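Local coordinates for protein ficolin-3 (Homo sapiens, PDB 2J5Z) that binds galactose through its fibrinogen-like domain and probably serves innate immunity as a lectin that recognises sugars on foreign surfaces, at residues 86-91 with 127-132; 103-108 with 201-206; 157-160 with 165-168. One frame throughout, in Å; residues are numbered along the deposited sequence.

Three contacts within one fibrinogen-like domain illustrate how chemistry follows position in a fold. Interaction 2 is buried and wholly apolar: two strand residues press on an indole. Interaction 1, partly buried, combines a ring face with a polar ring edge. Interaction 3, at the surface, depends on a calcium ion and has no direct hydrogen bond across its segments. Interactions 1 and 2 reach the same antiparallel sheet on opposite sides of the chain's centre, and their segments interleave along the sequence. Interaction 3 is nested inside the loop closed by interaction 2, yet it touches interaction 1, where the rings of His128 and His160 stack.

Interaction 1. Residues 86-91 with 127-132; sequences GNENLH and DHYQLA
The phenol ring of Tyr129 takes Asn87 over one face and Glu88 and His91 at its edge. Here the first turn of helix 87-94 meets the bend that leads into strand 131-133 of the antiparallel sheet in the fibrinogen-like domain. Asn87 CB sits almost centrally above the ring, 3.5 Å from the centroid of Tyr129 and 13° from its normal, which makes a CH-pi contact. The Asn87 amide continues obliquely past the same ring, its plane turned 55° from it, and Asn87 ND2 comes within 3.7 Å of Tyr129 CD2. At the rim, His91 CB approaches Tyr129 CE1 at 4.2 Å.

Both partners are bent into place. His128 and Tyr129 have left-handed backbone conformations, so the chain turns sharply just before it enters the strand, and the tyrosine ring points across to the helix. Glu88 carries CG anti to its backbone N (chi1 -178°) and then bends at chi2, so that its carboxylate swings back over to the tyrosine hydroxyl.

Neighbours fix the surroundings: Tyr129 also touches Arg73 of helix 69-74, and its carbonyl accepts a bond from Trp176 NE1. The Glu88 carboxylate divides its work, with OE2 bonded to Gln92 NE2 one turn along the helix and OE1 turned to the phenol. The bond at the hydroxyl complements the CH-pi contact on the face and probably restricts the ring. Tyr129 OH donates to Glu88 OE1 at 2.7 Å, and the acceptor uses its anti lone pair, on the side away from OE2.

Interaction 2. Residues 103-108 with 201-206; sequences VELEDF and IDWASG
Trp203 lays one face of its indole against Leu105 and Val103 of strand 101-106, and tracing it outward from the backbone gives the whole contact. Trp203 CB is already engaged, 3.8 Å from Leu105 CD1. The first torsion (chi1 -167°) sets CG opposite the backbone N, swinging the ring system toward the strand. The same leucine methyl then settles over the five-membered ring: Leu105 CD1 is 3.6 Å from Trp203 CG and 3.9 Å from the centroid of that ring, 23° off its normal, a CH-pi contact displaced toward the rim. The two side chains meet at about a right angle, and on the leucine side the methyl CD1 makes the approach.

On the pyrrole edge, NE1 donates to the carbonyl of Gly142, outside both segments. At the far end of the indole the partner changes to Val103: its CG1 lies 4.1 Å from Trp203 CZ3, while CG2 approaches Trp203 CH2 at 4.2 Å. Ala115 and Tyr117 of the adjoining strand 112-122 also touch the indole.

The contact thereby joins the central sheet to the long loop before strand 215-220. Just before the tryptophan, Asp202 OD2 bonds to Tyr181 OH, a residue of the galactose pocket. No hydrogen bond crosses between the segments: adhesion rests on dispersion and CH-pi contacts, while the bond from NE1 satisfies the indole's one polar atom and helps fix its rotation.

Interaction 3. Residues 157-160 with 165-168; sequences DADH and SNCA. With CA (calcium ion), chain D.
Asp159 meets Ser165 and Asn166 at the end of a short approach along residues 157-160. At the start of that approach, Asp157 turns away from the other segment, and its OD1 bonds to Trp69 N and Thr155 OG1. Beyond Ala158, Asp159 extends toward the calcium ion; a first torsion near 180° (chi1 -174°) carries the carboxylate out from the main chain. It grips the metal with both oxygens, OD1 and OD2 each lying 2.5 Å from the calcium.

Ser165 contributes its backbone carbonyl from the opposing segment, with O 2.3 Å from the ion. Asp159 OD2 and Ser165 O consequently come within 3.0 Å of each other; these are two acceptors held together by the shared cation. Asn166 packs alongside, its CB 3.5 Å from Asp159 OD2 and its ND2 3.7 Å from Asp159 CB. Its OD1 caps helix 167-171 by accepting from Val169 N. His160 then closes the segment, its ring meeting Trp69 edge-to-face.

Two waters, each 2.4 Å from the calcium, together with Asp161 OD1 and Ser163 O, bring the coordination to seven oxygens. The second carboxylate oxygen of Asp161 accepts from Cys167 N, linking the metal shell to the start of the helix. Cys167 is in turn disulfide-bonded to Cys180, which lines the galactose pocket. Such an Asp-rich loop, wrapped round a calcium beside the recognition surface, is the characteristic metal site of fibrinogen-like domains.

Interaction 1. Residues 86-91 with 127-132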
# COMPACT_ATOMS: atom_id res chain seq x y z
N GLY A 86 11.02 5.15 -14.20
CA GLY A 86 11.37 6.24 -15.12
C GLY A 86 12.81 6.19 -15.60
O GLY A 86 13.73 6.02 -14.81
N ASN A 87 13.00 6.37 -16.90
CA ASN A 87 14.33 6.27 -17.48
C ASN A 87 15.29 7.33 -16.98
O ASN A 87 16.47 7.05 -16.75
CB ASN A 87 14.24 6.32 -19.00
CG ASN A 87 13.57 5.10 -19.59
OD1 ASN A 87 13.45 4.06 -18.93
ND2 ASN A 87 13.12 5.21 -20.83
N GLU A 88 14.80 8.56 -16.80
CA GLU A 88 15.68 9.61 -16.29
C GLU A 88 16.16 9.31 -14.86
O GLU A 88 17.34 9.50 -14.55
CB GLU A 88 15.03 10.99 -16.42
CG GLU A 88 15.92 12.13 -15.95
CD GLU A 88 17.19 12.33 -16.81
OE1 GLU A 88 17.22 11.87 -17.98
OE2 GLU A 88 18.14 12.98 -16.30
N ASN A 89 15.26 8.82 -14.01
CA ASN A 89 15.62 8.35 -12.67
C ASN A 89 16.68 7.25 -12.74
O ASN A 89 17.71 7.29 -12.04
CB ASN A 89 14.36 7.87 -11.94
CG ASN A 89 13.46 9.01 -11.51
OD1 ASN A 89 13.96 10.08 -11.15
ND2 ASN A 89 12.15 8.79 -11.54
N LEU A 90 16.45 6.27 -13.61
CA LEU A 90 17.38 5.15 -13.78
C LEU A 90 18.74 5.62 -14.28
O LEU A 90 19.79 5.18 -13.79
CB LEU A 90 16.80 4.08 -14.71
CG LEU A 90 15.66 3.24 -14.08
CD1 LEU A 90 14.88 2.44 -15.12
CD2 LEU A 90 16.20 2.30 -12.99
N HIS A 91 18.75 6.53 -15.26
CA HIS A 91 20.02 7.10 -15.67
C HIS A 91 20.75 7.80 -14.52
O HIS A 91 21.96 7.61 -14.32
CB HIS A 91 19.82 8.10 -16.82
CG HIS A 91 21.08 8.82 -17.18
ND1 HIS A 91 21.29 10.16 -16.90
CD2 HIS A 91 22.22 8.37 -17.76
CE1 HIS A 91 22.50 10.50 -17.31
NE2 HIS A 91 23.08 9.44 -17.84
N ASP A 127 21.31 9.84 -25.77
CA ASP A 127 21.64 8.52 -26.26
C ASP A 127 20.44 7.57 -26.17
O ASP A 127 20.57 6.35 -26.24
CB ASP A 127 22.85 7.96 -25.50
CG ASP A 127 24.14 8.69 -25.84
OD1 ASP A 127 24.46 8.82 -27.04
OD2 ASP A 127 24.84 9.11 -24.91
N HIS A 128 19.25 8.15 -26.00
CA HIS A 128 18.01 7.40 -26.02
C HIS A 128 17.95 6.35 -24.91
O HIS A 128 17.34 5.30 -25.09
CB HIS A 128 17.81 6.73 -27.37
CG HIS A 128 18.07 7.64 -28.53
ND1 HIS A 128 17.39 8.82 -28.71
CD2 HIS A 128 18.95 7.55 -29.55
CE1 HIS A 128 17.84 9.42 -29.80
NE2 HIS A 128 18.79 8.67 -30.33
N TYR A 129 18.58 6.65 -23.79
CA TYR A 129 18.55 5.76 -22.60
C TYR A 129 19.02 4.37 -22.98
O TYR A 129 18.49 3.36 -22.50
CB TYR A 129 17.16 5.74 -21.93
CG TYR A 129 16.74 7.09 -21.38
CD1 TYR A 129 17.48 7.71 -20.38
CD2 TYR A 129 15.58 7.73 -21.84
CE1 TYR A 129 17.12 8.96 -19.87
CE2 TYR A 129 15.19 8.98 -21.32
CZ TYR A 129 15.97 9.58 -20.35
OH TYR A 129 15.60 10.79 -19.83
N GLN A 130 20.05 4.34 -23.82
CA GLN A 130 20.65 3.10 -24.29
C GLN A 130 21.04 2.20 -23.11
O GLN A 130 21.59 2.66 -22.11
CB GLN A 130 21.87 3.42 -25.16
CG GLN A 130 22.65 2.23 -25.68
CD GLN A 130 23.84 2.67 -26.53
OE1 GLN A 130 23.69 3.45 -27.48
NE2 GLN A 130 25.02 2.17 -26.20
N LEU A 131 20.75 0.91 -23.23
CA LEU A 131 21.08 -0.04 -22.18
C LEU A 131 22.56 -0.39 -22.21
O LEU A 131 23.11 -0.71 -23.27
CB LEU A 131 20.27 -1.32 -22.36
CG LEU A 131 20.57 -2.46 -21.37
CD1 LEU A 131 20.28 -2.06 -19.92
CD2 LEU A 131 19.72 -3.65 -21.76
N ALA A 132 23.19 -0.32 -21.05
CA ALA A 132 24.53 -0.91 -20.85
C ALA A 132 24.43 -2.04 -19.82
O ALA A 132 24.35 -1.80 -18.61
CB ALA A 132 25.52 0.15 -20.39

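Interaction 2. Residues 103-108 with 201-206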
# COMPACT_ATOMS: atom_id res chain seq x y z
N VAL A 103 16.18 -9.98 -12.36
CA VAL A 103 14.85 -10.06 -12.97
C VAL A 103 14.11 -11.25 -12.35
O VAL A 103 14.65 -12.36 -12.29
CB VAL A 103 14.95 -10.23 -14.50
CG1 VAL A 103 13.59 -10.52 -15.11
CG2 VAL A 103 15.58 -8.97 -15.14
N GLU A 104 12.89 -11.01 -11.86
CA GLU A 104 12.04 -12.08 -11.32
C GLU A 104 10.79 -12.30 -12.17
O GLU A 104 10.11 -11.36 -12.55
CB GLU A 104 11.60 -11.75 -9.90
CG GLU A 104 12.71 -11.63 -8.90
CD GLU A 104 12.16 -11.45 -7.50
OE1 GLU A 104 10.93 -11.23 -7.39
OE2 GLU A 104 12.93 -11.54 -6.53
N LEU A 105 10.48 -13.57 -12.43
CA LEU A 105 9.37 -13.92 -13.30
C LEU A 105 8.50 -14.95 -12.60
O LEU A 105 9.01 -15.83 -11.93
CB LEU A 105 9.90 -14.49 -14.62
CG LEU A 105 10.91 -13.63 -15.39
CD1 LEU A 105 11.55 -14.44 -16.52
CD2 LEU A 105 10.25 -12.38 -15.95
N GLU A 106 7.19 -14.84 -12.75
CA GLU A 106 6.29 -15.84 -12.18
C GLU A 106 5.22 -16.21 -13.19
O GLU A 106 4.53 -15.35 -13.70
CB GLU A 106 5.66 -15.34 -10.89
CG GLU A 106 4.84 -16.40 -10.17
CD GLU A 106 4.22 -15.89 -8.89
OE1 GLU A 106 4.94 -15.33 -8.05
OE2 GLU A 106 2.99 -16.07 -8.73
N ASP A 107 5.10 -17.51 -13.48
CA ASP A 107 4.09 -17.96 -14.42
C ASP A 107 2.76 -18.19 -13.70
O ASP A 107 2.65 -17.95 -12.50
CB ASP A 107 4.55 -19.21 -15.20
CG ASP A 107 4.74 -20.44 -14.31
OD1 ASP A 107 4.18 -20.49 -13.19
OD2 ASP A 107 5.45 -21.38 -14.74
N PHE A 108 1.77 -18.65 -14.45
CA PHE A 108 0.41 -18.82 -13.94
C PHE A 108 0.26 -20.01 -12.99
O PHE A 108 -0.80 -20.21 -12.40
CB PHE A 108 -0.58 -18.90 -15.09
CG PHE A 108 -0.57 -17.69 -15.98
CD1 PHE A 108 -1.18 -16.51 -15.58
CD2 PHE A 108 0.07 -17.72 -17.21
CE1 PHE A 108 -1.17 -15.40 -16.39
CE2 PHE A 108 0.08 -16.61 -18.03
CZ PHE A 108 -0.53 -15.44 -17.62
N ILE A 201 4.19 -10.25 -22.18
CA ILE A 201 5.25 -10.12 -21.17
C ILE A 201 6.09 -11.39 -21.23
O ILE A 201 5.86 -12.35 -20.49
CB ILE A 201 4.66 -9.83 -19.76
CG1 ILE A 201 3.84 -8.54 -19.81
CG2 ILE A 201 5.77 -9.74 -18.72
CD1 ILE A 201 2.98 -8.27 -18.58
N ASP A 202 7.04 -11.37 -22.16
CA ASP A 202 7.73 -12.58 -22.63
C ASP A 202 9.23 -12.58 -22.28
O ASP A 202 9.86 -11.52 -22.23
CB ASP A 202 7.61 -12.70 -24.15
CG ASP A 202 6.17 -12.81 -24.63
OD1 ASP A 202 5.28 -13.14 -23.83
OD2 ASP A 202 5.94 -12.55 -25.84
N TRP A 203 9.77 -13.77 -22.05
CA TRP A 203 11.21 -13.97 -21.81
C TRP A 203 11.60 -15.20 -22.63
O TRP A 203 11.34 -16.33 -22.22
CB TRP A 203 11.46 -14.22 -20.31
CG TRP A 203 12.92 -14.14 -19.85
CD1 TRP A 203 13.78 -15.18 -19.65
CD2 TRP A 203 13.66 -12.94 -19.52
NE1 TRP A 203 15.01 -14.72 -19.22
CE2 TRP A 203 14.96 -13.35 -19.14
CE3 TRP A 203 13.36 -11.58 -19.52
CZ2 TRP A 203 15.95 -12.44 -18.75
CZ3 TRP A 203 14.33 -10.67 -19.13
CH2 TRP A 203 15.61 -11.10 -18.75
N ALA A 204 12.20 -14.97 -23.80
CA ALA A 204 12.40 -16.04 -24.80
C ALA A 204 13.02 -17.31 -24.24
O ALA A 204 12.62 -18.42 -24.61
CB ALA A 204 13.20 -15.54 -25.99
N SER A 205 14.01 -17.16 -23.37
CA SER A 205 14.77 -18.29 -22.88
C SER A 205 14.08 -19.02 -21.73
O SER A 205 14.55 -20.07 -21.28
CB SER A 205 16.16 -17.83 -22.44
OG SER A 205 16.08 -17.01 -21.29
N GLY A 206 12.98 -18.45 -21.25
CA GLY A 206 12.16 -19.08 -20.23
C GLY A 206 11.02 -19.83 -20.89
O GLY A 206 11.18 -20.99 -21.27

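Interaction 3. Residues 157-160 with 165-168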
# COMPACT_ATOMS: atom_id res chain seq x y z
N ASP A 157 6.18 6.52 -30.04
CA ASP A 157 6.42 7.83 -30.62
C ASP A 157 7.90 8.19 -30.68
O ASP A 157 8.27 9.35 -30.87
CB ASP A 157 5.65 8.91 -29.84
CG ASP A 157 6.12 9.03 -28.40
OD1 ASP A 157 6.50 8.00 -27.81
OD2 ASP A 157 6.11 10.17 -27.88
N ALA A 158 8.76 7.18 -30.52
CA ALA A 158 10.19 7.41 -30.63
C ALA A 158 10.89 6.14 -31.11
O ALA A 158 11.39 5.35 -30.30
CB ALA A 158 10.77 7.89 -29.31
N ASP A 159 10.90 5.95 -32.43
CA ASP A 159 11.45 4.73 -33.04
C ASP A 159 12.97 4.82 -33.20
O ASP A 159 13.48 5.61 -34.00
CB ASP A 159 10.78 4.46 -34.39
CG ASP A 159 11.19 3.12 -35.02
OD1 ASP A 159 12.15 2.47 -34.54
OD2 ASP A 159 10.56 2.72 -36.03
N HIS A 160 13.68 4.00 -32.43
CA HIS A 160 15.14 4.00 -32.46
C HIS A 160 15.69 2.61 -32.73
O HIS A 160 16.89 2.39 -32.62
CB HIS A 160 15.71 4.50 -31.13
CG HIS A 160 15.21 5.85 -30.71
ND1 HIS A 160 15.44 6.99 -31.45
CD2 HIS A 160 14.50 6.24 -29.62
CE1 HIS A 160 14.89 8.02 -30.84
NE2 HIS A 160 14.32 7.60 -29.73
N SER A 165 10.36 -1.38 -39.24
CA SER A 165 9.14 -0.93 -38.59
C SER A 165 9.42 -0.34 -37.20
O SER A 165 10.58 -0.19 -36.78
CB SER A 165 8.15 -2.09 -38.46
OG SER A 165 8.63 -3.10 -37.59
N ASN A 166 8.34 0.02 -36.51
CA ASN A 166 8.38 0.46 -35.12
C ASN A 166 7.99 -0.70 -34.19
O ASN A 166 6.81 -1.02 -34.03
CB ASN A 166 7.44 1.66 -34.91
CG ASN A 166 7.43 2.17 -33.48
OD1 ASN A 166 7.44 1.38 -32.53
ND2 ASN A 166 7.41 3.49 -33.32
N CYS A 167 9.00 -1.33 -33.60
CA CYS A 167 8.78 -2.49 -32.74
C CYS A 167 7.82 -2.22 -31.59
O CYS A 167 7.07 -3.10 -31.21
CB CYS A 167 10.09 -2.99 -32.15
SG CYS A 167 11.13 -3.90 -33.31
N ALA A 168 7.89 -1.02 -31.02
CA ALA A 168 7.00 -0.67 -29.91
C ALA A 168 5.55 -0.74 -30.38
O ALA A 168 4.69 -1.29 -29.71
CB ALA A 168 7.33 0.72 -29.38
CA CA D . 12.40 1.18 -36.72
O HOH W 1 12.03 2.46 -38.74
O HOH W 2 14.54 2.15 -36.90